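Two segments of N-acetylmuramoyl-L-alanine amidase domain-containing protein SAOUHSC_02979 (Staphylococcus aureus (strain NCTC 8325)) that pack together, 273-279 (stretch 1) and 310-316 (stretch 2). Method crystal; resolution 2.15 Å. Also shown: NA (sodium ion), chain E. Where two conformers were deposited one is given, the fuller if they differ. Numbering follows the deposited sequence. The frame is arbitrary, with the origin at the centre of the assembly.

Stretch 1, residues 273-279: GDAHNWN
Stretch 2 (310-316) QHYGHVA

A sodium ion sits on the stretch 1 side of this contact, bound by His276 O at 2.2 Å and Asn279 OD1 at 2.5 Å, by water 1 at 2.3 Å and water 2 at 2.6 Å, and by two atoms from elsewhere in the structure. His276 O and Asn279 OD1 lie 3.0 Å apart because both are ligands of the metal, not because they bond to each other. Water 1 also lies 3.2 Å from His276 ND1 in a hydrogen bond, so His276 reaches the ion both directly and through water. The same residue makes the one hydrogen bond between the stretches, from His276 N to Tyr312 O, 3.0 Å long with an angle of 142° at the hydrogen.

Stretch 1 begins at Gly273 with phi/psi 69/-153 and passes through an extended Asp274 (-63/156); Ala275 (-46/-49), His276 (-63/-23) and Asn277 (-83/-4) follow, and Trp278 and Asn279 are helical, in a helix that continues beyond. Two backbone bonds hold this turn, Asn277 N to Asp274 O and Trp278 N to Ala275 O, each 3.0 Å. The Trp278 side chain (chi1 -82°, m; chi2 40°) folds back so that NE1 donates to Gly273 O at 2.9 Å, tying the start of the stretch to the helix.

Stretch 2 runs as a loop through Tyr312 (-93/-17) and Gly313 (67/-153) before entering a strand at His314 (-159/157) and Val315 (-138/142), which includes Ala316 and continues beyond it. In register, Ala275 CA lies 5.0 Å from His314 CA, and His276 CA lies 4.7 Å from Gly313 CA, so the pairing runs in opposite senses, stretch 2 numbers falling as stretch 1 numbers rise. The close approach at Gly313 depends on its bare CA, which is 4.1 Å from His276 CB: an ideal CB here would point toward stretch 1 and clash with His276 CB at 2.9 Å. Its positive phi also favours glycine.

Ala275 points its CB toward the backbone of stretch 2, 3.4 Å from His314 C and 3.6 Å from both Tyr312 O and Val315 N. Val315 (chi1 67°, p) points toward stretch 1 and meets two apolar partners: its CG1 is 3.9 Å from Ala275 CB, and its CG2 is 3.7 Å from Trp278 CE3. His314 (chi1 -178°, t), by contrast, points away.

Around the His276 ring (chi1 69°, p; chi2 107°), carbonyl oxygens take different positions. His311 O lies over one face, 3.5 Å from His276 CD2, while Tyr312 O lies at the edge, near the ring plane. Tyr312 (chi1 -64°, m; chi2 -42°) starts sideways, but the end of its side chain comes nearer to stretch 1, bringing Tyr312 CE1 to 3.2 Å from Asp274 OD2. Asp274 (chi1 -58°, m; chi2 -31°) points toward stretch 2, while its OD1 is hydrogen-bonded elsewhere in the structure. Together the stretches bury 380 Å², both sides summed.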

# COMPACT_ATOMS: atom_id res chain seq x y z
N GLY A 273 4.99 -9.06 18.30
CA GLY A 273 3.54 -8.84 18.37
C GLY A 273 3.10 -7.42 18.03
O GLY A 273 3.77 -6.72 17.26
N ASP A 274 1.96 -7.00 18.58
CA ASP A 274 1.46 -5.64 18.35
C ASP A 274 2.44 -4.61 18.91
O ASP A 274 3.18 -4.90 19.84
CB ASP A 274 0.09 -5.44 18.98
CG ASP A 274 -0.94 -6.43 18.44
OD1 ASP A 274 -0.84 -6.85 17.27
OD2 ASP A 274 -1.84 -6.78 19.21
N ALA A 275 2.37 -3.41 18.36
CA ALA A 275 3.31 -2.35 18.68
C ALA A 275 3.62 -2.12 20.16
O ALA A 275 4.79 -2.04 20.53
CB ALA A 275 2.84 -1.04 18.05
N HIS A 276 2.60 -2.02 21.00
CA HIS A 276 2.83 -1.72 22.41
C HIS A 276 3.63 -2.79 23.14
O HIS A 276 4.21 -2.49 24.19
CB HIS A 276 1.51 -1.46 23.15
CG HIS A 276 0.67 -2.66 23.31
ND1 HIS A 276 0.52 -3.30 24.52
CD2 HIS A 276 -0.04 -3.39 22.42
CE1 HIS A 276 -0.27 -4.35 24.37
NE2 HIS A 276 -0.61 -4.44 23.10
N ASN A 277 3.62 -4.02 22.64
CA ASN A 277 4.40 -5.09 23.25
C ASN A 277 5.85 -5.11 22.82
O ASN A 277 6.61 -5.91 23.32
CB ASN A 277 3.80 -6.46 22.92
CG ASN A 277 2.62 -6.81 23.77
OD1 ASN A 277 2.58 -6.50 24.96
ND2 ASN A 277 1.65 -7.51 23.18
N TRP A 278 6.23 -4.24 21.89
CA TRP A 278 7.61 -4.26 21.39
C TRP A 278 8.68 -3.98 22.44
O TRP A 278 9.68 -4.69 22.50
CB TRP A 278 7.76 -3.30 20.21
CG TRP A 278 7.31 -3.90 18.89
CD1 TRP A 278 6.23 -4.68 18.67
CD2 TRP A 278 7.90 -3.66 17.61
NE1 TRP A 278 6.15 -5.01 17.32
CE2 TRP A 278 7.15 -4.38 16.66
CE3 TRP A 278 9.00 -2.90 17.18
CZ2 TRP A 278 7.47 -4.37 15.30
CZ3 TRP A 278 9.33 -2.92 15.83
CH2 TRP A 278 8.56 -3.65 14.91
N ASN A 279 8.45 -2.97 23.28
CA ASN A 279 9.45 -2.60 24.28
C ASN A 279 9.68 -3.66 25.36
O ASN A 279 10.83 -4.00 25.65
CB ASN A 279 9.21 -1.19 24.86
CG ASN A 279 7.87 -1.05 25.55
OD1 ASN A 279 6.92 -1.81 25.28
ND2 ASN A 279 7.76 -0.07 26.43
N GLN A 310 -5.63 2.97 21.37
CA GLN A 310 -6.02 2.56 22.73
C GLN A 310 -5.73 1.12 23.12
O GLN A 310 -5.53 0.84 24.30
CB GLN A 310 -7.51 2.87 22.97
CG GLN A 310 -7.81 4.35 23.20
CD GLN A 310 -7.41 4.85 24.59
OE1 GLN A 310 -7.31 4.06 25.54
NE2 GLN A 310 -7.22 6.16 24.73
N HIS A 311 -5.70 0.23 22.14
CA HIS A 311 -5.42 -1.19 22.38
C HIS A 311 -4.02 -1.57 21.93
O HIS A 311 -3.28 -2.20 22.68
CB HIS A 311 -6.48 -2.05 21.69
CG HIS A 311 -6.11 -3.51 21.57
ND1 HIS A 311 -5.56 -4.22 22.61
CD2 HIS A 311 -6.31 -4.39 20.57
CE1 HIS A 311 -5.38 -5.48 22.23
NE2 HIS A 311 -5.84 -5.61 21.00
N TYR A 312 -3.65 -1.15 20.73
CA TYR A 312 -2.38 -1.57 20.12
C TYR A 312 -1.17 -0.67 20.34
O TYR A 312 -0.06 -1.10 20.11
CB TYR A 312 -2.52 -1.74 18.60
CG TYR A 312 -3.46 -2.83 18.12
CD1 TYR A 312 -3.50 -4.08 18.73
CD2 TYR A 312 -4.20 -2.65 16.97
CE1 TYR A 312 -4.32 -5.08 18.25
CE2 TYR A 312 -5.02 -3.65 16.47
CZ TYR A 312 -5.08 -4.86 17.12
OH TYR A 312 -5.91 -5.86 16.64
N GLY A 313 -1.37 0.57 20.75
CA GLY A 313 -0.26 1.50 20.85
C GLY A 313 0.25 1.78 19.44
O GLY A 313 -0.47 1.64 18.46
N HIS A 314 1.52 2.12 19.34
CA HIS A 314 2.09 2.46 18.06
C HIS A 314 3.59 2.31 18.10
O HIS A 314 4.19 2.33 19.17
CB HIS A 314 1.69 3.92 17.73
CG HIS A 314 2.17 4.39 16.41
ND1 HIS A 314 1.75 3.84 15.23
CD2 HIS A 314 3.01 5.40 16.08
CE1 HIS A 314 2.34 4.46 14.21
NE2 HIS A 314 3.11 5.41 14.70
N VAL A 315 4.19 2.13 16.93
CA VAL A 315 5.63 2.06 16.81
C VAL A 315 6.06 2.85 15.57
O VAL A 315 5.38 2.86 14.54
CB VAL A 315 6.16 0.59 16.85
CG1 VAL A 315 5.71 -0.21 15.62
CG2 VAL A 315 7.66 0.56 16.97
N ALA A 316 7.19 3.54 15.69
CA ALA A 316 7.73 4.39 14.63
C ALA A 316 9.24 4.28 14.61
O ALA A 316 9.82 3.66 15.50
CB ALA A 316 7.32 5.84 14.85
NA NA E . 4.76 -2.37 26.32
O HOH W 1 2.76 -3.36 26.80
O HOH W 2 5.45 -1.75 28.71